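Local coordinates for protein fructosyl amine:oxygen oxidoreductase (PDB 4WCT) that probably oxidises fructosyl amines (Amadori products) with molecular oxygen through a bound FAD, and so removes the sugar from glycated amines, at residues V54-H58 / E205-V209; I64-N68 / R356-D360. All blocks are in the same frame, centred on the assembly; numbering follows the deposited sequence.

In the fold
Both interactions lie along the one FAD, with their centres about 17 Å apart. Interaction 1 is at the adenosine end, where strand 52-56 of the nucleotide-binding sheet meets the residues leading into strand 208-214. Interaction 2 handles the phosphate on the adenosine side (PA), the ribityl chain and the edge of the flavin, bringing the loop 64-68 against strand 352-362. The two touch where His58 CD2 packs on Ile64 CG1 at 3.9 Å. They also share a ribose hydroxyl: O2B is hydrogen-bonded to Asp56 of interaction 1 and lies against Ile64 of interaction 2. Loop 64-68 follows soon after strand 52-56, and the segments alternate along the chain.

Interaction 1: V54-H58 / E205-V209; sequences VLDPH and EGNVV. With FAD (flavin-adenine dinucleotide), chain C.
At the adenosine end of the FAD site, Leu55, Asp56 and Pro57 meet Gly206, Asn207 and Val208 where strand 52-56 runs out. No hydrogen bond joins the two segments. Gly206 makes a bent CA-H...O contact with Asp56 O (CA to O 3.4 Å); Gly206 CA is 4.5 Å from Asp56 CA, and Asp56 O leaves no room for a side chain on the glycine. Leu55 CD1 meets Val208 CG2 at 3.7 Å, the two side chains crossing at about a right angle; separately, Pro57 CB lies on Asn207 CB.

Asp56 is the acidic residue that ends the second strand of a Rossmann-type fold and grips the ribose. Chi1 of -158° turns CG away from the backbone N and sends the carboxylate to the ribose, where OD1 accepts from O2B (2.7 Å) and OD2 from O3B (2.8 Å). Its aim is fixed twice over: His58 N donates to the anti side of OD1, closing an Asx turn, and Ala33 N donates to OD2. The adenine is read by the Val208 backbone, whose O accepts from N6A at 2.8 Å while its N gives a weak bond to N1A. Pro57 CD sits over the adenine face, 3.1 Å from N3A.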
loop_
_atom_site.group_PDB
_atom_site.type_symbol
_atom_site.label_atom_id
_atom_site.label_comp_id
_atom_site.label_asym_id
_atom_site.label_seq_id
_atom_site.Cartn_x
_atom_site.Cartn_y
_atom_site.Cartn_z
ATOM N N VAL A 54 5.728 19.617 4.755
ATOM C CA VAL A 54 5.003 18.372 4.895
ATOM C C VAL A 54 4.464 18.244 6.306
ATOM O O VAL A 54 5.204 18.439 7.262
ATOM C CB VAL A 54 5.891 17.160 4.595
ATOM C CG1 VAL A 54 5.042 15.881 4.566
ATOM C CG2 VAL A 54 6.620 17.334 3.279
ATOM N N LEU A 55 3.160 18.006 6.427
ATOM C CA LEU A 55 2.506 17.911 7.728
ATOM C C LEU A 55 2.085 16.462 8.013
ATOM O O LEU A 55 1.480 15.837 7.156
ATOM C CB LEU A 55 1.250 18.759 7.753
ATOM C CG LEU A 55 1.407 20.255 7.436
ATOM C CD1 LEU A 55 0.060 20.939 7.272
ATOM C CD2 LEU A 55 2.215 20.874 8.563
ATOM N N ASP A 56 2.367 15.968 9.205
ATOM C CA ASP A 56 1.875 14.624 9.615
ATOM C C ASP A 56 1.658 14.617 11.106
ATOM O O ASP A 56 2.485 15.143 11.847
ATOM C CB ASP A 56 2.934 13.551 9.238
ATOM C CG ASP A 56 2.346 12.136 9.101
ATOM O OD1 ASP A 56 1.883 11.579 10.107
ATOM O OD2 ASP A 56 2.457 11.558 7.998
ATOM N N PRO A 57 0.671 13.862 11.580
ATOM C CA PRO A 57 0.503 13.756 13.022
ATOM C C PRO A 57 1.598 12.974 13.724
ATOM O O PRO A 57 1.697 13.019 14.961
ATOM C CB PRO A 57 -0.846 13.008 13.164
ATOM C CG PRO A 57 -1.051 12.347 11.837
ATOM C CD PRO A 57 -0.504 13.332 10.863
ATOM N N HIS A 58 2.394 12.233 12.960
ATOM C CA HIS A 58 3.430 11.411 13.534
ATOM C C HIS A 58 4.755 11.674 12.839
ATOM O O HIS A 58 4.806 11.829 11.629
ATOM C CB HIS A 58 3.088 9.916 13.342
ATOM C CG HIS A 58 1.754 9.537 13.892
ATOM N ND1 HIS A 58 1.548 9.318 15.231
ATOM C CD2 HIS A 58 0.596 9.208 13.273
ATOM C CE1 HIS A 58 0.280 8.987 15.430
ATOM N NE2 HIS A 58 -0.331 8.963 14.262
ATOM N N GLU A 205 0.781 19.452 16.239
ATOM C CA GLU A 205 1.278 20.451 15.289
ATOM C C GLU A 205 1.214 20.051 13.820
ATOM O O GLU A 205 1.110 20.900 12.966
ATOM C CB GLU A 205 2.689 20.927 15.681
ATOM C CG GLU A 205 3.756 19.843 15.634
ATOM C CD GLU A 205 3.891 19.054 16.942
ATOM O OE1 GLU A 205 3.051 19.225 17.867
ATOM O OE2 GLU A 205 4.882 18.290 17.057
ATOM N N GLY A 206 1.271 18.740 13.533
ATOM C CA GLY A 206 1.171 18.250 12.162
ATOM C C GLY A 206 -0.093 17.479 11.900
ATOM O O GLY A 206 -0.250 16.897 10.839
ATOM N N ASN A 207 -0.992 17.463 12.877
ATOM C CA ASN A 207 -2.250 16.735 12.728
ATOM C C ASN A 207 -3.280 17.614 12.035
ATOM O O ASN A 207 -3.920 18.465 12.668
ATOM C CB ASN A 207 -2.737 16.306 14.099
ATOM C CG ASN A 207 -3.982 15.466 14.030
ATOM O OD1 ASN A 207 -4.325 14.915 12.967
ATOM N ND2 ASN A 207 -4.641 15.298 15.175
ATOM N N VAL A 208 -3.452 17.410 10.738
ATOM C CA VAL A 208 -4.386 18.257 9.972
ATOM C C VAL A 208 -5.825 17.844 10.253
ATOM O O VAL A 208 -6.155 16.640 10.198
ATOM C CB VAL A 208 -4.121 18.170 8.463
ATOM C CG1 VAL A 208 -5.152 18.923 7.656
ATOM C CG2 VAL A 208 -2.735 18.698 8.142
ATOM N N VAL A 209 -6.649 18.809 10.640
ATOM C CA VAL A 209 -8.070 18.546 10.946
ATOM C C VAL A 209 -9.004 19.044 9.848
ATOM O O VAL A 209 -10.167 18.616 9.760
ATOM C CB VAL A 209 -8.495 19.062 12.351
ATOM C CG1 VAL A 209 -7.675 18.419 13.449
ATOM C CG2 VAL A 209 -8.433 20.588 12.465
HETATM P PA FAD C . 0.463 5.783 3.961
HETATM O O1A FAD C . 1.779 5.146 3.622
HETATM O O2A FAD C . -0.490 5.111 4.900
HETATM O O5B FAD C . 0.801 7.219 4.501
HETATM C C5B FAD C . -0.259 8.091 4.923
HETATM C C4B FAD C . 0.341 9.130 5.863
HETATM O O4B FAD C . -0.661 10.164 6.133
HETATM C C3B FAD C . 0.783 8.574 7.213
HETATM O O3B FAD C . 2.160 8.870 7.498
HETATM C C2B FAD C . -0.152 9.261 8.213
HETATM O O2B FAD C . 0.382 9.454 9.520
HETATM C C1B FAD C . -0.508 10.554 7.476
HETATM N N9A FAD C . -1.781 11.132 7.960
HETATM C C8A FAD C . -2.890 10.479 8.351
HETATM N N7A FAD C . -3.826 11.352 8.790
HETATM C C5A FAD C . -3.308 12.590 8.581
HETATM C C6A FAD C . -3.744 13.948 8.880
HETATM N N6A FAD C . -4.953 14.177 9.422
HETATM N N1A FAD C . -2.872 14.944 8.616
HETATM C C2A FAD C . -1.670 14.754 8.058
HETATM N N3A FAD C . -1.193 13.525 7.797
HETATM C C4A FAD C . -1.971 12.444 8.048
HETATM N N1 FAD C . 1.367 -2.272 -1.577
HETATM C C2 FAD C . 2.282 -2.831 -2.445
HETATM O O2 FAD C . 2.656 -2.142 -3.392
HETATM N N3 FAD C . 2.832 -4.024 -2.208
HETATM C C4 FAD C . 2.420 -4.812 -1.192
HETATM O O4 FAD C . 2.900 -5.952 -0.940
HETATM C C4X FAD C . 1.438 -4.298 -0.253
HETATM N N5 FAD C . 1.014 -5.050 0.797
HETATM C C5X FAD C . 0.286 -4.439 1.782
HETATM C C6 FAD C . 0.023 -5.089 2.985
HETATM C C7 FAD C . -0.801 -4.499 3.924
HETATM C C7M FAD C . -1.007 -5.181 5.228
HETATM C C8 FAD C . -1.337 -3.155 3.671
HETATM C C8M FAD C . -2.189 -2.447 4.659
HETATM C C9 FAD C . -0.999 -2.462 2.535
HETATM C C9A FAD C . -0.250 -3.074 1.552
HETATM N N10 FAD C . 0.017 -2.409 0.352
HETATM C C10 FAD C . 0.946 -2.973 -0.524
HETATM C "C1'" FAD C . -0.513 -1.104 -0.013
HETATM C "C2'" FAD C . 0.435 0.038 0.320
HETATM O "O2'" FAD C . 0.877 -0.165 1.655
HETATM C "C3'" FAD C . -0.332 1.361 0.191
HETATM O "O3'" FAD C . -1.057 1.389 -1.047
HETATM C "C4'" FAD C . 0.603 2.570 0.285
HETATM O "O4'" FAD C . 1.524 2.379 1.358
HETATM C "C5'" FAD C . -0.251 3.799 0.570
HETATM O "O5'" FAD C . 0.601 4.944 0.613
HETATM P P FAD C . 0.009 6.348 1.124
HETATM O O1P FAD C . 1.141 7.350 1.106
HETATM O O2P FAD C . -1.260 6.598 0.344
HETATM O O3P FAD C . -0.394 6.039 2.646
#

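Interaction 2: I64-N68 / R356-D360; sequences IAAGN and RICWD. With FAD (flavin-adenine dinucleotide), chain C.
Arg356 NH2 reaches from strand 352-362 into the turn 65-68 and donates to two backbone carbonyls, Ala65 O at 2.9 Å and Asn68 O at 3.0 Å. Both oxygens lie near the guanidinium edge, slightly tilted from its plane, and the bond to Asn68 (154° at the hydrogen) is straighter than that to Ala65 (138°). CG sits between the backbone N and the carbonyl carbon (chi1 81°), and from there the chain runs extended to carry the guanidinium to the turn. Ala65 O also accepts from Asn68 N, the closing bond of the type I turn, and the two donors reach it from opposite faces of its plane.

Two waters fill out the hydrogen bonding. One accepts hydrogen bonds from Arg356 NH1 and Trp359 N and donates one to Ile64 O; the other joins Arg356 NE to Asn68 O.

Van der Waals contacts are few. Ala66 CB rests on Cys358 SG at 3.8 Å and on Trp359 O at 3.3 Å, while Cys358 CB lies over one face of the guanidinium, offset toward its rim.

Both segments hold the FAD. Ala66 N donates to FAD O2A (2.8 Å). Gly67 N donates to FAD O1A, so successive amides take two oxygens of one phosphate. Asp360 OD2 accepts from ribityl O3' at 2.6 Å and from Gly387 N.

Cys358 SG is modelled 2.2 Å from the flavin methyl C8M, shorter than van der Waals contact allows, yet longer than a C-S bond; it is consistent with the cysteinyl-flavin link of related sarcosine oxidases, though the distance itself is doubtful. The positive guanidinium, bound to the carbonyl of the Ala65-Ala66 peptide, would polarise that group and probably make Ala66 N-H a stronger donor to the phosphate.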
loop_
_atom_site.group_PDB
_atom_site.type_symbol
_atom_site.label_atom_id
_atom_site.label_comp_id
_atom_site.label_asym_id
_atom_site.label_seq_id
_atom_site.Cartn_x
_atom_site.Cartn_y
_atom_site.Cartn_z
ATOM N N ILE A 64 1.050 4.704 11.740
ATOM C CA ILE A 64 -0.148 4.396 10.915
ATOM C C ILE A 64 0.054 4.414 9.380
ATOM O O ILE A 64 -0.886 4.138 8.623
ATOM C CB ILE A 64 -1.337 5.300 11.284
ATOM C CG1 ILE A 64 -1.105 6.741 10.803
ATOM C CG2 ILE A 64 -1.624 5.203 12.762
ATOM C CD1 ILE A 64 -2.296 7.655 11.032
ATOM N N ALA A 65 1.276 4.646 8.906
ATOM C CA ALA A 65 1.515 4.605 7.480
ATOM C C ALA A 65 1.485 3.150 7.048
ATOM O O ALA A 65 2.159 2.294 7.643
ATOM C CB ALA A 65 2.843 5.233 7.109
ATOM N N ALA A 66 0.749 2.888 5.972
ATOM C CA ALA A 66 0.721 1.539 5.368
ATOM C C ALA A 66 2.111 1.194 4.836
ATOM O O ALA A 66 2.510 0.027 4.863
ATOM C CB ALA A 66 -0.317 1.433 4.271
ATOM N N GLY A 67 2.880 2.215 4.455
ATOM C CA GLY A 67 4.265 1.991 4.026
ATOM C C GLY A 67 5.240 1.671 5.143
ATOM O O GLY A 67 6.385 1.326 4.873
ATOM N N ASN A 68 4.821 1.769 6.408
ATOM C CA ASN A 68 5.739 1.486 7.511
ATOM C C ASN A 68 5.706 0.000 7.827
ATOM O O ASN A 68 4.962 -0.437 8.705
ATOM C CB ASN A 68 5.384 2.300 8.740
ATOM C CG ASN A 68 6.359 2.131 9.870
ATOM O OD1 ASN A 68 7.286 1.319 9.800
ATOM N ND2 ASN A 68 6.062 2.765 10.988
ATOM N N ARG A 356 -0.145 -6.269 13.644
ATOM C CA ARG A 356 -0.910 -5.044 13.549
ATOM C C ARG A 356 -1.932 -5.094 12.429
ATOM O O ARG A 356 -1.756 -5.805 11.401
ATOM C CB ARG A 356 -0.010 -3.800 13.413
ATOM C CG ARG A 356 0.530 -3.471 12.038
ATOM C CD ARG A 356 1.378 -2.224 12.117
ATOM N NE ARG A 356 1.881 -1.737 10.822
ATOM C CZ ARG A 356 1.309 -0.776 10.087
ATOM N NH1 ARG A 356 0.110 -0.288 10.358
ATOM N NH2 ARG A 356 1.974 -0.279 9.073
ATOM N N ILE A 357 -2.904 -4.196 12.539
ATOM C CA ILE A 357 -3.723 -3.842 11.410
ATOM C C ILE A 357 -3.072 -2.690 10.632
ATOM O O ILE A 357 -2.333 -1.892 11.194
ATOM C CB ILE A 357 -5.167 -3.541 11.798
ATOM C CG1 ILE A 357 -5.295 -2.291 12.669
ATOM C CG2 ILE A 357 -5.765 -4.785 12.476
ATOM C CD1 ILE A 357 -6.722 -1.952 13.048
ATOM N N CYS A 358 -3.362 -2.638 9.338
ATOM C CA CYS A 358 -2.686 -1.723 8.420
ATOM C C CYS A 358 -3.764 -1.222 7.456
ATOM O O CYS A 358 -4.466 -2.038 6.840
ATOM C CB CYS A 358 -1.594 -2.531 7.701
ATOM S SG CYS A 358 -0.799 -1.792 6.270
ATOM N N TRP A 359 -3.858 0.092 7.261
ATOM C CA TRP A 359 -4.944 0.676 6.509
ATOM C C TRP A 359 -4.484 1.219 5.170
ATOM O O TRP A 359 -3.492 1.963 5.099
ATOM C CB TRP A 359 -5.570 1.830 7.301
ATOM C CG TRP A 359 -6.327 1.323 8.505
ATOM C CD1 TRP A 359 -5.843 1.112 9.765
ATOM C CD2 TRP A 359 -7.721 0.982 8.546
ATOM N NE1 TRP A 359 -6.841 0.673 10.582
ATOM C CE2 TRP A 359 -8.017 0.610 9.883
ATOM C CE3 TRP A 359 -8.750 1.053 7.626
ATOM C CZ2 TRP A 359 -9.301 0.221 10.291
ATOM C CZ3 TRP A 359 -10.027 0.655 8.027
ATOM C CH2 TRP A 359 -10.286 0.229 9.334
ATOM N N ASP A 360 -5.290 0.963 4.158
ATOM C CA ASP A 360 -5.169 1.653 2.861
ATOM C C ASP A 360 -6.566 2.145 2.479
ATOM O O ASP A 360 -7.511 2.049 3.279
ATOM C CB ASP A 360 -4.654 0.684 1.819
ATOM C CG ASP A 360 -3.914 1.361 0.643
ATOM O OD1 ASP A 360 -4.004 2.606 0.438
ATOM O OD2 ASP A 360 -3.383 0.594 -0.229
HETATM P PA FAD C . 0.463 5.783 3.961
HETATM O O1A FAD C . 1.779 5.146 3.622
HETATM O O2A FAD C . -0.490 5.111 4.900
HETATM O O5B FAD C . 0.801 7.219 4.501
HETATM C C5B FAD C . -0.259 8.091 4.923
HETATM C C4B FAD C . 0.341 9.130 5.863
HETATM O O4B FAD C . -0.661 10.164 6.133
HETATM C C3B FAD C . 0.783 8.574 7.213
HETATM O O3B FAD C . 2.160 8.870 7.498
HETATM C C2B FAD C . -0.152 9.261 8.213
HETATM O O2B FAD C . 0.382 9.454 9.520
HETATM C C1B FAD C . -0.508 10.554 7.476
HETATM N N9A FAD C . -1.781 11.132 7.960
HETATM C C8A FAD C . -2.890 10.479 8.351
HETATM N N7A FAD C . -3.826 11.352 8.790
HETATM C C5A FAD C . -3.308 12.590 8.581
HETATM C C6A FAD C . -3.744 13.948 8.880
HETATM N N6A FAD C . -4.953 14.177 9.422
HETATM N N1A FAD C . -2.872 14.944 8.616
HETATM C C2A FAD C . -1.670 14.754 8.058
HETATM N N3A FAD C . -1.193 13.525 7.797
HETATM C C4A FAD C . -1.971 12.444 8.048
HETATM N N1 FAD C . 1.367 -2.272 -1.577
HETATM C C2 FAD C . 2.282 -2.831 -2.445
HETATM O O2 FAD C . 2.656 -2.142 -3.392
HETATM N N3 FAD C . 2.832 -4.024 -2.208
HETATM C C4 FAD C . 2.420 -4.812 -1.192
HETATM O O4 FAD C . 2.900 -5.952 -0.940
HETATM C C4X FAD C . 1.438 -4.298 -0.253
HETATM N N5 FAD C . 1.014 -5.050 0.797
HETATM C C5X FAD C . 0.286 -4.439 1.782
HETATM C C6 FAD C . 0.023 -5.089 2.985
HETATM C C7 FAD C . -0.801 -4.499 3.924
HETATM C C7M FAD C . -1.007 -5.181 5.228
HETATM C C8 FAD C . -1.337 -3.155 3.671
HETATM C C8M FAD C . -2.189 -2.447 4.659
HETATM C C9 FAD C . -0.999 -2.462 2.535
HETATM C C9A FAD C . -0.250 -3.074 1.552
HETATM N N10 FAD C . 0.017 -2.409 0.352
HETATM C C10 FAD C . 0.946 -2.973 -0.524
HETATM C "C1'" FAD C . -0.513 -1.104 -0.013
HETATM C "C2'" FAD C . 0.435 0.038 0.320
HETATM O "O2'" FAD C . 0.877 -0.165 1.655
HETATM C "C3'" FAD C . -0.332 1.361 0.191
HETATM O "O3'" FAD C . -1.057 1.389 -1.047
HETATM C "C4'" FAD C . 0.603 2.570 0.285
HETATM O "O4'" FAD C . 1.524 2.379 1.358
HETATM C "C5'" FAD C . -0.251 3.799 0.570
HETATM O "O5'" FAD C . 0.601 4.944 0.613
HETATM P P FAD C . 0.009 6.348 1.124
HETATM O O1P FAD C . 1.141 7.350 1.106
HETATM O O2P FAD C . -1.260 6.598 0.344
HETATM O O3P FAD C . -0.394 6.039 2.646
HETATM O O HOH W 1 -1.944 1.538 8.908
HETATM O O HOH W 2 4.406 -2.936 10.488
#